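Local structure of HTH-type transcriptional regulator PrpR (6D2S) at residues Ile41-Leu46 against Gly132-Pro137; Met34-Leu39 against Arg157-Gly162. The protein regulates expression of enzymes that break down short-chain fatty acids through the glyoxylate and methylcitrate cycles, and is needed for growth in macrophages and for using cholesterol-derived propionate. One frame throughout, in Å; residues are numbered along the deposited sequence.

Contact 1: residues Ile41-Leu46 against Gly132-Pro137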
loop_
_atom_site.group_PDB
_atom_site.type_symbol
_atom_site.label_atom_id
_atom_site.label_comp_id
_atom_site.label_asym_id
_atom_site.label_seq_id
_atom_site.Cartn_x
_atom_site.Cartn_y
_atom_site.Cartn_z
ATOM N N ILE A 41 4.415 0.031 18.556
ATOM C CA ILE A 41 4.144 0.036 19.991
ATOM C C ILE A 41 2.801 0.696 20.280
ATOM O O ILE A 41 2.048 0.250 21.154
ATOM C CB ILE A 41 5.286 0.752 20.744
ATOM C CG1 ILE A 41 6.647 0.279 20.227
ATOM C CG2 ILE A 41 5.155 0.528 22.242
ATOM C CD1 ILE A 41 6.870 -1.219 20.365
ATOM N N GLN A 42 2.505 1.800 19.590
ATOM C CA GLN A 42 1.255 2.513 19.824
ATOM C C GLN A 42 0.050 1.668 19.432
ATOM O O GLN A 42 -0.973 1.665 20.131
ATOM C CB GLN A 42 1.259 3.825 19.042
ATOM C CG GLN A 42 2.386 4.777 19.459
ATOM C CD GLN A 42 2.422 6.010 18.575
ATOM O OE1 GLN A 42 1.483 6.802 18.579
ATOM N NE2 GLN A 42 3.483 6.154 17.785
ATOM N N LEU A 43 0.143 0.967 18.300
ATOM C CA LEU A 43 -0.938 0.078 17.888
ATOM C C LEU A 43 -1.119 -1.069 18.872
ATOM O O LEU A 43 -2.248 -1.501 19.125
ATOM C CB LEU A 43 -0.668 -0.463 16.482
ATOM C CG LEU A 43 -1.249 0.424 15.375
ATOM C CD1 LEU A 43 -0.570 0.144 14.039
ATOM C CD2 LEU A 43 -2.756 0.180 15.264
ATOM N N ALA A 44 -0.023 -1.600 19.413
ATOM C CA ALA A 44 -0.155 -2.662 20.411
ATOM C C ALA A 44 -0.941 -2.176 21.625
ATOM O O ALA A 44 -1.755 -2.918 22.191
ATOM C CB ALA A 44 1.230 -3.165 20.838
ATOM N N GLU A 45 -0.700 -0.932 22.043
ATOM C CA GLU A 45 -1.459 -0.345 23.142
ATOM C C GLU A 45 -2.931 -0.193 22.776
ATOM O O GLU A 45 -3.814 -0.530 23.573
ATOM C CB GLU A 45 -0.855 1.011 23.527
ATOM C CG GLU A 45 -1.488 1.656 24.747
ATOM C CD GLU A 45 -0.842 2.985 25.104
ATOM O OE1 GLU A 45 -1.542 4.021 25.079
ATOM O OE2 GLU A 45 0.371 2.993 25.404
ATOM N N LEU A 46 -3.215 0.335 21.578
ATOM C CA LEU A 46 -4.603 0.459 21.136
ATOM C C LEU A 46 -5.296 -0.902 21.112
ATOM O O LEU A 46 -6.434 -1.044 21.582
ATOM C CB LEU A 46 -4.652 1.120 19.752
ATOM C CG LEU A 46 -5.999 1.311 19.059
ATOM C CD1 LEU A 46 -6.938 2.103 19.943
ATOM C CD2 LEU A 46 -5.809 2.017 17.710
ATOM N N GLY A 132 -2.724 0.297 5.492
ATOM C CA GLY A 132 -2.006 1.370 4.817
ATOM C C GLY A 132 -2.540 2.746 5.173
ATOM O O GLY A 132 -1.774 3.701 5.315
ATOM N N ALA A 133 -3.862 2.873 5.302
ATOM C CA ALA A 133 -4.460 4.168 5.594
ATOM C C ALA A 133 -4.309 4.545 7.059
ATOM O O ALA A 133 -4.438 5.723 7.397
ATOM C CB ALA A 133 -5.940 4.183 5.203
ATOM N N PHE A 134 -4.015 3.575 7.927
ATOM C CA PHE A 134 -3.739 3.881 9.328
ATOM C C PHE A 134 -2.284 4.317 9.526
ATOM O O PHE A 134 -2.006 5.321 10.201
ATOM C CB PHE A 134 -4.061 2.648 10.186
ATOM C CG PHE A 134 -4.130 2.948 11.660
ATOM C CD1 PHE A 134 -2.969 3.130 12.395
ATOM C CD2 PHE A 134 -5.349 3.078 12.297
ATOM C CE1 PHE A 134 -3.022 3.433 13.748
ATOM C CE2 PHE A 134 -5.401 3.391 13.651
ATOM C CZ PHE A 134 -4.234 3.561 14.369
ATOM N N LEU A 135 -1.341 3.556 8.954
ATOM C CA LEU A 135 0.073 3.925 9.017
ATOM C C LEU A 135 0.349 5.245 8.315
ATOM O O LEU A 135 1.267 5.980 8.703
ATOM C CB LEU A 135 0.934 2.836 8.377
ATOM C CG LEU A 135 1.352 1.699 9.313
ATOM C CD1 LEU A 135 0.124 1.040 9.936
ATOM C CD2 LEU A 135 2.190 0.705 8.543
ATOM N N LEU A 136 -0.400 5.537 7.255
ATOM C CA LEU A 136 -0.186 6.724 6.435
ATOM C C LEU A 136 -1.503 7.486 6.388
ATOM O O LEU A 136 -2.225 7.459 5.379
ATOM C CB LEU A 136 0.303 6.339 5.038
ATOM C CG LEU A 136 1.527 5.418 5.074
ATOM C CD1 LEU A 136 1.779 4.795 3.679
ATOM C CD2 LEU A 136 2.753 6.202 5.576
ATOM N N PRO A 137 -1.858 8.154 7.481
ATOM C CA PRO A 137 -3.161 8.825 7.546
ATOM C C PRO A 137 -3.275 9.882 6.457
ATOM O O PRO A 137 -2.331 10.629 6.182
ATOM C CB PRO A 137 -3.182 9.437 8.958
ATOM C CG PRO A 137 -1.748 9.497 9.378
ATOM C CD PRO A 137 -1.097 8.294 8.737
#
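L43 and F134 meet through one methyl of the leucine and the far half of the ring: CD2 of L43 lies 3.6 Å from CE1 of F134 and 3.8 Å from its CZ. The two side chains pass antiparallel, and the leucine approaches the ring at a slant. L46, one helical turn on, reaches the end of the same ring from the opposing direction, its CD2 4.0 Å from CZ of F134. A looser touch, 4.3 Å between CD1 of L43 and CD1 of L135, brings in the other leucine branch. No hydrogen bond crosses the interface; it is apolar throughout. With CG anti to the backbone N (chi1 -166°), F134 carries its ring out from its own helix to the two leucines. The partners are helix 39-51 and the last turn of helix 116-135, a helix of the IrrE N-terminal-like domain, which is related to metallopeptidases. The backbones stay well apart, 9.7 Å between CA of L43 and CA of L135, and the side chains bridge them. Other helices close the surroundings: A88, I91 and A92 of helix 84-99 cover L43, F89 of the same helix touches L135, and M28 of helix 19-31 packs on both L46 and F134. M34, from the loop before helix 39-51, also touches L46 and F134. Helix 116-135 leaves helical geometry at L136, and the bond from L136 N to G132 O (3.0 Å) belongs to the final turn that carries F134 and L135.

Contact 2: residues Met34-Leu39 against Arg157-Gly162. With EDO (1,2-ethanediol), chain H.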
loop_
_atom_site.group_PDB
_atom_site.type_symbol
_atom_site.label_atom_id
_atom_site.label_comp_id
_atom_site.label_asym_id
_atom_site.label_seq_id
_atom_site.Cartn_x
_atom_site.Cartn_y
_atom_site.Cartn_z
ATOM N N MET A 34 -2.391 8.940 18.188
ATOM C CA MET A 34 -1.215 8.376 17.539
ATOM C C MET A 34 -0.322 9.482 16.991
ATOM O O MET A 34 -0.774 10.584 16.668
ATOM C CB MET A 34 -1.623 7.452 16.386
ATOM C CG MET A 34 -2.596 6.332 16.755
ATOM S SD MET A 34 -1.759 4.824 17.264
ATOM C CE MET A 34 -3.036 4.034 18.237
ATOM N N ARG A 35 0.960 9.164 16.863
ATOM C CA ARG A 35 1.913 10.033 16.193
ATOM C C ARG A 35 2.813 9.172 15.323
ATOM O O ARG A 35 3.167 8.050 15.700
ATOM C CB ARG A 35 2.750 10.838 17.197
ATOM C CG ARG A 35 3.580 9.979 18.133
ATOM C CD ARG A 35 4.305 10.829 19.167
ATOM N NE ARG A 35 5.284 11.722 18.552
ATOM C CZ ARG A 35 5.994 12.626 19.218
ATOM N NH1 ARG A 35 5.835 12.764 20.528
ATOM N NH2 ARG A 35 6.863 13.396 18.574
ATOM N N THR A 36 3.157 9.692 14.147
ATOM C CA THR A 36 4.048 8.971 13.252
ATOM C C THR A 36 5.355 8.630 13.961
ATOM O O THR A 36 5.884 9.421 14.746
ATOM C CB THR A 36 4.307 9.804 11.993
ATOM O OG1 THR A 36 3.075 9.949 11.272
ATOM C CG2 THR A 36 5.330 9.121 11.095
ATOM N N GLY A 37 5.855 7.420 13.716
ATOM C CA GLY A 37 7.058 6.971 14.394
ATOM C C GLY A 37 6.780 6.042 15.559
ATOM O O GLY A 37 6.138 6.433 16.539
ATOM N N GLY A 38 7.265 4.807 15.469
ATOM C CA GLY A 38 6.994 3.847 16.521
ATOM C C GLY A 38 5.536 3.452 16.614
ATOM O O GLY A 38 5.033 3.204 17.717
ATOM N N LEU A 39 4.838 3.383 15.475
ATOM C CA LEU A 39 3.425 3.034 15.502
ATOM C C LEU A 39 3.191 1.596 15.928
ATOM O O LEU A 39 2.076 1.270 16.347
ATOM C CB LEU A 39 2.778 3.244 14.129
ATOM C CG LEU A 39 2.002 4.521 13.809
ATOM C CD1 LEU A 39 1.216 4.294 12.509
ATOM C CD2 LEU A 39 1.074 4.968 14.924
ATOM N N ARG A 157 11.181 6.948 4.760
ATOM C CA ARG A 157 11.957 7.229 5.962
ATOM C C ARG A 157 11.159 8.067 6.953
ATOM O O ARG A 157 11.249 7.855 8.169
ATOM C CB ARG A 157 13.261 7.928 5.585
ATOM C CG ARG A 157 14.219 7.019 4.849
ATOM C CD ARG A 157 15.644 7.540 4.916
ATOM N NE ARG A 157 15.938 8.455 3.822
ATOM C CZ ARG A 157 16.327 8.060 2.617
ATOM N NH1 ARG A 157 16.459 6.766 2.354
ATOM N NH2 ARG A 157 16.583 8.957 1.673
ATOM N N ARG A 158 10.370 9.016 6.454
ATOM C CA ARG A 158 9.590 9.868 7.346
ATOM C C ARG A 158 8.557 9.071 8.130
ATOM O O ARG A 158 8.385 9.284 9.340
ATOM C CB ARG A 158 8.900 10.970 6.546
ATOM C CG ARG A 158 7.893 11.775 7.364
ATOM C CD ARG A 158 7.679 13.147 6.753
ATOM N NE ARG A 158 6.500 13.814 7.294
ATOM C CZ ARG A 158 6.189 15.083 7.046
ATOM N NH1 ARG A 158 6.979 15.819 6.275
ATOM N NH2 ARG A 158 5.095 15.616 7.572
ATOM N N PHE A 159 7.841 8.166 7.458
ATOM C CA PHE A 159 6.793 7.390 8.114
ATOM C C PHE A 159 7.271 6.028 8.597
ATOM O O PHE A 159 6.531 5.354 9.325
ATOM C CB PHE A 159 5.586 7.224 7.183
ATOM C CG PHE A 159 4.859 8.509 6.946
ATOM C CD1 PHE A 159 3.893 8.945 7.837
ATOM C CD2 PHE A 159 5.173 9.311 5.862
ATOM C CE1 PHE A 159 3.224 10.145 7.638
ATOM C CE2 PHE A 159 4.506 10.518 5.655
ATOM C CZ PHE A 159 3.532 10.937 6.546
ATOM N N GLY A 160 8.494 5.635 8.248
ATOM C CA GLY A 160 9.049 4.367 8.690
ATOM C C GLY A 160 8.508 3.154 7.972
ATOM O O GLY A 160 8.392 2.079 8.581
ATOM N N VAL A 161 8.180 3.281 6.688
ATOM C CA VAL A 161 7.583 2.194 5.926
ATOM C C VAL A 161 8.405 1.952 4.665
ATOM O O VAL A 161 9.245 2.763 4.272
ATOM C CB VAL A 161 6.105 2.475 5.576
ATOM C CG1 VAL A 161 5.288 2.641 6.859
ATOM C CG2 VAL A 161 5.984 3.723 4.708
ATOM N N GLY A 162 8.140 0.811 4.020
ATOM C CA GLY A 162 8.901 0.419 2.851
ATOM C C GLY A 162 8.440 1.086 1.561
ATOM O O GLY A 162 7.377 1.696 1.475
HETATM C C1 EDO H . 6.557 2.780 12.317
HETATM O O1 EDO H . 5.798 3.803 12.899
HETATM C C2 EDO H . 8.008 3.209 12.093
HETATM O O2 EDO H . 8.655 3.484 13.306
HETATM O O HOH W 1 4.788 5.844 11.472
#
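T36 presses its methyl against the end of helix 152-159: CG2 stands 3.5 Å from the carbonyl O of R158 and 3.6 Å from CD1 of F159. These are packing contacts. The two side chains, T36 and F159, meet at a slant, and OG1 of T36 also comes close, 3.6 Å from CE1 of F159. Because CG2 is anti to the backbone N of T36, the hydroxyl falls beside that N, and it finds its polar partner in the carboxylate of E140 on helix 138-147. E140 and A144 of that helix also touch F159, while CG of R158 covers one face of the ring near its rim.

Hydrogen bonding between the two backbones is indirect. A single water accepts from N of G37 (2.9 Å) and donates to O of F159 (2.8 Å), thereby joining the loop to the last carbonyl of the helix. The same water is also hydrogen-bonded to O1 of a 1,2-ethanediol (2.7 Å), probably a crystallisation additive.

That diol is gripped at both ends by successive amides. G38 N gives a bond of 2.9 Å to O2 (162° at the hydrogen), and L39 N gives one of 2.8 Å to O1 (169°). Its C2 lies against the carbonyls of F159 and G160, which places the molecule between the two segments.

Each segment contains a helix boundary. G160, the first residue past helix 152-159, has positive phi (76°), a backbone common for glycine just after a helix. The diol takes its bonds from the N-cap amide of G38 and the first-turn amide of L39 at the start of helix 39-51, where amides have no helical i-4 carbonyl partner.

The centres of the two contacts lie 9 Å apart on the same side of the chain's centre. Contact 1 is nested within the loop that contact 2 closes: 34-39 runs straight on toward 41-46, and 132-137 is followed by helix 138-147 and then 157-162. Q42 of 41-46 ties its helix to 34-39, its NE2 2.8 Å from O of R35 in a probable hydrogen bond. Between the second segments, L136 packs on F159, CD2 to CG 3.4 Å, and L135 touches L39 and V161. Helix 39-51, its leading loop and the ends of helices 116-135 and 152-159 thus pack together, which sets the chain's early helices against later helices of the IrrE-like part of PrpR.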